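Local structure of polyketide synthase PksJ (Bacillus subtilis subsp. subtilis, 4J1Q) at residues V204-G210 against T230-T234; L284-G290 against L330-F336. The protein carries out stereoselective, NADPH-dependent reduction of alpha- and beta-keto groups on polyketide intermediates of the bacillaene assembly line, through its ketoreductase domain. One frame throughout, in Å; residues are numbered along the deposited sequence.

Contact 1. Residues V204-G210 against T230-T234; sequences VYLITGG and TIVLT. With NDP (NADPH dihydro-nicotinamide-adenine-dinucleotide phosphate), chain B.
Val204-Thr208 and Thr230-Thr234 pair as two parallel strands of the Rossmann-fold ketoreductase domain, with their C-terminal ends running up to the bound NADPH. The ladder starts with a nearly straight bond from Tyr205 N to Thr230 O (2.8 Å) and continues through Val232 N to Tyr205 O, Ile207 N to Val232 O, and Thr234 N to Ile207 O. Beyond the end of strand 204-208, Gly210 N donates to Thr234 O at 2.9 Å, so the type II turn Ile207-Gly210 stays tied to the neighbouring strand.

On one side of the pair, Val204, Leu206 and Thr208 stand beside Thr230, Val232 and Thr234. With Thr234 OG1 opposite its backbone N (chi1 -168°) and bonded to Ala262 N, the Thr234 CG2 methyl falls between N and the carbonyl carbon, 3.3 Å from Thr208 CA. On the other side, Leu233 CD2 lies alongside Ile207, 4.0 Å from its CG1. Helix 213-226 covers this side, Ile222 resting on Tyr205 and Ile231, and Leu216 on Leu233. The hydroxyl of Tyr205 bonds to Arg200 N.

The turn itself is packed closely. Leu233 CB sits 4.1 Å from Gly210 CA, and Gly209, whose phi is positive (68°), brings its CA to 3.3 Å from O4B of the adenosine ribose. Strand 204-208, the glycine turn, helix 213-226 and strand 230-234 make a beta-alpha-beta unit, and Gly210, Gly212 and Gly215 are consistent with the glycine-rich dinucleotide-binding loop of the Rossmann fold.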
# COMPACT_ATOMS: atom_id res chain seq x y z
N VAL A 204 7.48 -19.25 -15.18
CA VAL A 204 7.87 -19.09 -13.79
C VAL A 204 7.09 -17.99 -13.06
O VAL A 204 6.97 -16.87 -13.55
CB VAL A 204 9.38 -18.83 -13.66
CG1 VAL A 204 9.76 -18.70 -12.19
CG2 VAL A 204 10.16 -19.96 -14.30
N TYR A 205 6.59 -18.34 -11.88
CA TYR A 205 5.96 -17.39 -10.98
C TYR A 205 6.65 -17.49 -9.63
O TYR A 205 6.96 -18.59 -9.16
CB TYR A 205 4.46 -17.68 -10.85
CG TYR A 205 3.75 -17.77 -12.19
CD1 TYR A 205 3.75 -16.68 -13.07
CD2 TYR A 205 3.17 -18.97 -12.63
CE1 TYR A 205 3.16 -16.77 -14.33
CE2 TYR A 205 2.57 -19.07 -13.88
CZ TYR A 205 2.58 -17.98 -14.74
OH TYR A 205 2.00 -18.10 -15.98
N LEU A 206 6.96 -16.32 -9.05
CA LEU A 206 7.34 -16.24 -7.66
C LEU A 206 6.38 -15.46 -6.78
O LEU A 206 5.73 -14.50 -7.19
CB LEU A 206 8.77 -15.73 -7.47
CG LEU A 206 9.06 -14.23 -7.55
CD1 LEU A 206 10.31 -13.89 -6.77
CD2 LEU A 206 9.26 -13.89 -9.00
N ILE A 207 6.33 -15.90 -5.53
CA ILE A 207 5.54 -15.26 -4.53
C ILE A 207 6.47 -15.00 -3.36
O ILE A 207 6.93 -15.94 -2.69
CB ILE A 207 4.37 -16.17 -4.09
CG1 ILE A 207 3.72 -16.83 -5.31
CG2 ILE A 207 3.37 -15.38 -3.26
CD1 ILE A 207 2.47 -17.62 -5.00
N THR A 208 6.83 -13.73 -3.17
CA THR A 208 7.52 -13.34 -1.96
C THR A 208 6.50 -13.38 -0.85
O THR A 208 5.33 -13.13 -1.09
CB THR A 208 8.09 -11.92 -2.06
OG1 THR A 208 7.02 -10.97 -1.99
CG2 THR A 208 8.84 -11.76 -3.36
N GLY A 209 6.94 -13.79 0.34
CA GLY A 209 6.01 -14.19 1.39
C GLY A 209 5.28 -15.46 1.03
O GLY A 209 4.18 -15.72 1.52
N GLY A 210 5.87 -16.26 0.14
CA GLY A 210 5.18 -17.36 -0.48
C GLY A 210 4.80 -18.51 0.45
O GLY A 210 3.83 -19.22 0.18
N THR A 230 6.24 -23.54 -12.80
CA THR A 230 7.30 -23.36 -11.80
C THR A 230 6.97 -22.24 -10.81
O THR A 230 6.73 -21.10 -11.19
CB THR A 230 8.66 -23.08 -12.46
OG1 THR A 230 9.09 -24.24 -13.18
CG2 THR A 230 9.71 -22.75 -11.41
N ILE A 231 6.92 -22.59 -9.53
CA ILE A 231 6.53 -21.65 -8.49
C ILE A 231 7.64 -21.53 -7.46
O ILE A 231 7.92 -22.49 -6.75
CB ILE A 231 5.25 -22.12 -7.79
CG1 ILE A 231 4.28 -22.75 -8.80
CG2 ILE A 231 4.60 -20.96 -7.05
CD1 ILE A 231 2.98 -23.24 -8.20
N VAL A 232 8.29 -20.36 -7.43
CA VAL A 232 9.34 -20.08 -6.45
C VAL A 232 8.78 -19.30 -5.27
O VAL A 232 8.48 -18.11 -5.38
CB VAL A 232 10.51 -19.29 -7.09
CG1 VAL A 232 11.56 -18.93 -6.04
CG2 VAL A 232 11.16 -20.10 -8.18
N LEU A 233 8.60 -20.00 -4.15
CA LEU A 233 8.15 -19.39 -2.92
C LEU A 233 9.32 -18.92 -2.09
O LEU A 233 10.27 -19.66 -1.86
CB LEU A 233 7.34 -20.38 -2.10
CG LEU A 233 6.19 -21.06 -2.84
CD1 LEU A 233 5.38 -21.94 -1.89
CD2 LEU A 233 5.32 -20.00 -3.51
N THR A 234 9.24 -17.69 -1.58
CA THR A 234 10.32 -17.16 -0.77
C THR A 234 9.85 -16.50 0.53
O THR A 234 8.73 -16.02 0.61
CB THR A 234 11.19 -16.19 -1.57
OG1 THR A 234 12.38 -15.91 -0.83
CG2 THR A 234 10.45 -14.87 -1.80
PA NDP B . 1.46 -14.13 6.59
O1A NDP B . 2.17 -13.40 7.73
O2A NDP B . 0.91 -15.52 6.70
O5B NDP B . 2.37 -14.04 5.28
C5B NDP B . 3.44 -13.09 5.20
C4B NDP B . 4.67 -13.89 4.80
O4B NDP B . 5.72 -12.98 4.49
C3B NDP B . 5.18 -14.69 5.99
O3B NDP B . 5.18 -16.07 5.52
C2B NDP B . 6.60 -14.20 6.24
O2B NDP B . 7.52 -15.33 6.37
C1B NDP B . 6.97 -13.49 4.95
N9A NDP B . 7.88 -12.35 5.29
C8A NDP B . 7.72 -11.44 6.31
N7A NDP B . 8.79 -10.55 6.26
C5A NDP B . 9.58 -10.89 5.14
C6A NDP B . 10.75 -10.38 4.59
N6A NDP B . 11.42 -9.32 5.15
N1A NDP B . 11.27 -10.96 3.47
C2A NDP B . 10.69 -12.05 2.92
N3A NDP B . 9.57 -12.59 3.47
C4A NDP B . 8.97 -12.00 4.55
O3 NDP B . 0.28 -13.15 6.10
PN NDP B . -0.66 -13.53 4.85
O1N NDP B . -2.05 -13.59 5.47
O2N NDP B . -0.04 -14.64 4.02
O5D NDP B . -0.58 -12.18 3.98
C5D NDP B . -0.02 -12.13 2.66
C4D NDP B . 0.07 -10.64 2.24
O4D NDP B . -1.27 -10.14 2.01
C3D NDP B . 0.66 -9.79 3.37
O3D NDP B . 1.58 -8.81 2.83
C2D NDP B . -0.54 -9.14 3.99
O2D NDP B . -0.17 -7.85 4.47
C1D NDP B . -1.58 -9.06 2.86
N1N NDP B . -2.95 -9.18 3.37
C2N NDP B . -3.39 -10.32 3.97
C3N NDP B . -4.69 -10.41 4.52
C7N NDP B . -5.17 -11.71 5.16
O7N NDP B . -6.39 -11.87 5.33
N7N NDP B . -4.28 -12.62 5.62
C4N NDP B . -5.54 -9.26 4.51
C5N NDP B . -5.04 -8.09 3.92
C6N NDP B . -3.73 -8.08 3.37
P2B NDP B . 8.90 -15.21 7.22
O1X NDP B . 8.41 -14.62 8.57
O2X NDP B . 9.34 -16.66 7.18
O3X NDP B . 9.80 -14.26 6.46

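Contact 2. Residues L284-G290 against L330-F336; sequences LNGIIHG and LDFFIFF. With NDP (NADPH dihydro-nicotinamide-adenine-dinucleotide phosphate), chain B.
The NADPH pocket of the Rossmann domain is reached at one end of this parallel strand pair, where Gly290 and Phe336 both meet the nicotinamide ribose. Gly290 O accepts a hydrogen bond from O3D of NADPH at 3.0 Å, and Phe336 CB packs 3.6 Å from ribose O4D. The Phe336 ring is seated on Ile288: the Ile288 CG2 methyl stands over the ring centre, 3.6 Å from the centroid and 5° off the normal, a well-centred CH-pi contact.

Behind the pocket, Ile287 O takes Ile334 N almost head-on at 2.9 Å, followed by His289 N to Ile334 O and Phe336 N to His289 O. Toward the N-terminal ends of the two segments the pairing is poorer. Ile287 N to Phe332 O is weak, and Asp331 N comes to Asn285 O from well above the carbonyl plane.

Side chains from 330-336 reach back over the partner segment. Phe332 holds CG between its backbone N and carbonyl carbon (chi1 57°), which swings the ring across the partner strand until Gly286 CA lies over its face, 3.8 Å from the centroid; without a side chain there, the glycine lets the ring come this close. Ile287 CB sits over the rim of one Phe333 face, with Ile287 CG2 3.8 Å from Phe333 CE1. Leu330 CD2 touches both Leu284 CB (3.7 Å) and Ile287 CG1 (3.9 Å), the two reached in directions roughly at right angles.

Polar ends are held from outside: Asp331 forms a salt bridge with Arg200, and His289 NE2 bonds to Pro313 O. Helices 304-324 and 349-370 cover the side carrying His289, Phe333 and Phe335, while Phe218 and Trp383 meet Phe336 edge-to-face, and strand 204-208 flanks 286-289.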
# COMPACT_ATOMS: atom_id res chain seq x y z
N LEU A 284 10.96 -15.20 -15.93
CA LEU A 284 9.95 -14.99 -14.92
C LEU A 284 8.65 -14.55 -15.61
O LEU A 284 8.65 -13.58 -16.35
CB LEU A 284 10.44 -13.91 -13.96
CG LEU A 284 9.92 -13.91 -12.53
CD1 LEU A 284 9.84 -15.32 -11.96
CD2 LEU A 284 10.86 -13.03 -11.71
N ASN A 285 7.57 -15.29 -15.37
CA ASN A 285 6.27 -14.96 -15.97
C ASN A 285 5.37 -14.10 -15.09
O ASN A 285 4.30 -13.68 -15.52
CB ASN A 285 5.51 -16.23 -16.34
CG ASN A 285 6.13 -16.94 -17.52
OD1 ASN A 285 6.83 -16.34 -18.34
ND2 ASN A 285 5.92 -18.25 -17.57
N GLY A 286 5.76 -13.89 -13.84
CA GLY A 286 4.86 -13.28 -12.88
C GLY A 286 5.45 -13.19 -11.49
O GLY A 286 6.25 -14.04 -11.09
N ILE A 287 5.06 -12.14 -10.77
CA ILE A 287 5.47 -11.94 -9.38
C ILE A 287 4.28 -11.50 -8.56
O ILE A 287 3.55 -10.61 -8.99
CB ILE A 287 6.54 -10.85 -9.27
CG1 ILE A 287 7.66 -11.11 -10.27
CG2 ILE A 287 7.09 -10.77 -7.86
CD1 ILE A 287 9.01 -10.68 -9.78
N ILE A 288 4.05 -12.17 -7.44
CA ILE A 288 3.24 -11.60 -6.37
C ILE A 288 4.16 -11.17 -5.26
O ILE A 288 5.01 -11.94 -4.84
CB ILE A 288 2.26 -12.63 -5.78
CG1 ILE A 288 1.06 -12.80 -6.72
CG2 ILE A 288 1.78 -12.19 -4.42
CD1 ILE A 288 0.76 -14.23 -7.06
N HIS A 289 4.00 -9.92 -4.81
CA HIS A 289 4.70 -9.48 -3.62
C HIS A 289 3.82 -9.63 -2.43
O HIS A 289 2.92 -8.85 -2.22
CB HIS A 289 5.16 -8.04 -3.77
CG HIS A 289 6.11 -7.58 -2.69
ND1 HIS A 289 7.44 -7.66 -2.82
CD2 HIS A 289 5.87 -7.00 -1.47
CE1 HIS A 289 8.03 -7.14 -1.73
NE2 HIS A 289 7.07 -6.75 -0.90
N GLY A 290 4.01 -10.72 -1.69
CA GLY A 290 3.16 -10.99 -0.54
C GLY A 290 3.89 -10.89 0.77
O GLY A 290 3.28 -11.08 1.82
N LEU A 330 7.80 -9.89 -17.78
CA LEU A 330 6.70 -10.33 -16.91
C LEU A 330 5.34 -10.18 -17.56
O LEU A 330 5.09 -9.20 -18.25
CB LEU A 330 6.71 -9.54 -15.59
CG LEU A 330 7.95 -9.64 -14.69
CD1 LEU A 330 7.87 -8.63 -13.56
CD2 LEU A 330 8.09 -11.05 -14.13
N ASP A 331 4.43 -11.10 -17.25
CA ASP A 331 3.01 -10.91 -17.56
C ASP A 331 2.34 -9.99 -16.51
O ASP A 331 1.39 -9.27 -16.83
CB ASP A 331 2.28 -12.26 -17.63
CG ASP A 331 2.95 -13.27 -18.61
OD1 ASP A 331 3.67 -12.84 -19.54
OD2 ASP A 331 2.75 -14.50 -18.42
N PHE A 332 2.85 -10.00 -15.28
CA PHE A 332 2.29 -9.18 -14.20
C PHE A 332 3.26 -8.97 -13.03
O PHE A 332 4.23 -9.72 -12.86
CB PHE A 332 0.97 -9.78 -13.69
CG PHE A 332 1.08 -11.21 -13.20
CD1 PHE A 332 1.77 -11.51 -12.02
CD2 PHE A 332 0.49 -12.26 -13.91
CE1 PHE A 332 1.86 -12.81 -11.58
CE2 PHE A 332 0.59 -13.56 -13.48
CZ PHE A 332 1.27 -13.84 -12.31
N PHE A 333 3.03 -7.90 -12.28
CA PHE A 333 3.67 -7.71 -10.99
C PHE A 333 2.57 -7.20 -10.06
O PHE A 333 2.08 -6.09 -10.23
CB PHE A 333 4.80 -6.68 -11.12
CG PHE A 333 5.81 -6.70 -9.99
CD1 PHE A 333 5.47 -7.12 -8.71
CD2 PHE A 333 7.07 -6.15 -10.19
CE1 PHE A 333 6.38 -7.05 -7.66
CE2 PHE A 333 8.00 -6.08 -9.14
CZ PHE A 333 7.64 -6.50 -7.86
N ILE A 334 2.08 -8.08 -9.19
CA ILE A 334 0.94 -7.77 -8.34
C ILE A 334 1.35 -7.67 -6.88
O ILE A 334 1.98 -8.59 -6.34
CB ILE A 334 -0.14 -8.85 -8.46
CG1 ILE A 334 -0.88 -8.73 -9.81
CG2 ILE A 334 -1.09 -8.79 -7.28
CD1 ILE A 334 -1.47 -10.05 -10.28
N PHE A 335 1.03 -6.54 -6.24
CA PHE A 335 1.32 -6.36 -4.82
C PHE A 335 0.10 -6.81 -4.02
O PHE A 335 -1.02 -6.38 -4.29
CB PHE A 335 1.60 -4.88 -4.49
CG PHE A 335 2.45 -4.17 -5.49
CD1 PHE A 335 2.27 -2.80 -5.71
CD2 PHE A 335 3.46 -4.82 -6.17
CE1 PHE A 335 3.01 -2.13 -6.67
CE2 PHE A 335 4.21 -4.17 -7.13
CZ PHE A 335 3.99 -2.82 -7.38
N PHE A 336 0.34 -7.53 -2.93
CA PHE A 336 -0.73 -7.82 -1.98
C PHE A 336 -0.78 -6.80 -0.85
O PHE A 336 -0.12 -6.93 0.19
CB PHE A 336 -0.60 -9.25 -1.42
CG PHE A 336 -1.08 -10.31 -2.38
CD1 PHE A 336 -1.47 -9.98 -3.68
CD2 PHE A 336 -1.19 -11.63 -1.97
CE1 PHE A 336 -1.93 -10.94 -4.55
CE2 PHE A 336 -1.63 -12.61 -2.84
CZ PHE A 336 -2.02 -12.26 -4.14
PA NDP B . 1.46 -14.13 6.59
O1A NDP B . 2.17 -13.40 7.73
O2A NDP B . 0.91 -15.52 6.70
O5B NDP B . 2.37 -14.04 5.28
C5B NDP B . 3.44 -13.09 5.20
C4B NDP B . 4.67 -13.89 4.80
O4B NDP B . 5.72 -12.98 4.49
C3B NDP B . 5.18 -14.69 5.99
O3B NDP B . 5.18 -16.07 5.52
C2B NDP B . 6.60 -14.20 6.24
O2B NDP B . 7.52 -15.33 6.37
C1B NDP B . 6.97 -13.49 4.95
N9A NDP B . 7.88 -12.35 5.29
C8A NDP B . 7.72 -11.44 6.31
N7A NDP B . 8.79 -10.55 6.26
C5A NDP B . 9.58 -10.89 5.14
C6A NDP B . 10.75 -10.38 4.59
N6A NDP B . 11.42 -9.32 5.15
N1A NDP B . 11.27 -10.96 3.47
C2A NDP B . 10.69 -12.05 2.92
N3A NDP B . 9.57 -12.59 3.47
C4A NDP B . 8.97 -12.00 4.55
O3 NDP B . 0.28 -13.15 6.10
PN NDP B . -0.66 -13.53 4.85
O1N NDP B . -2.05 -13.59 5.47
O2N NDP B . -0.04 -14.64 4.02
O5D NDP B . -0.58 -12.18 3.98
C5D NDP B . -0.02 -12.13 2.66
C4D NDP B . 0.07 -10.64 2.24
O4D NDP B . -1.27 -10.14 2.01
C3D NDP B . 0.66 -9.79 3.37
O3D NDP B . 1.58 -8.81 2.83
C2D NDP B . -0.54 -9.14 3.99
O2D NDP B . -0.17 -7.85 4.47
C1D NDP B . -1.58 -9.06 2.86
N1N NDP B . -2.95 -9.18 3.37
C2N NDP B . -3.39 -10.32 3.97
C3N NDP B . -4.69 -10.41 4.52
C7N NDP B . -5.17 -11.71 5.16
O7N NDP B . -6.39 -11.87 5.33
N7N NDP B . -4.28 -12.62 5.62
C4N NDP B . -5.54 -9.26 4.51
C5N NDP B . -5.04 -8.09 3.92
C6N NDP B . -3.73 -8.08 3.37
P2B NDP B . 8.90 -15.21 7.22
O1X NDP B . 8.41 -14.62 8.57
O2X NDP B . 9.34 -16.66 7.18
O3X NDP B . 9.80 -14.26 6.46

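How the contacts relate
Contact 1 closes before contact 2 opens along the chain, yet in space their centres lie about 9 Å apart. The two strand pairs join through 204-208 and 286-289, which are neighbours, giving the parallel order 332-338, 286-289, 204-208, 230-234 within the ketoreductase domain. Backbone bonding across the seam probably includes Gly290 N to Thr208 O at 2.8 Å, and the Thr208 hydroxyl makes weak bonds to the amides of Gly290 and Ala291. Both contacts reach the cofactor at the same strand ends, one at each ribose, so NADPH spans the two.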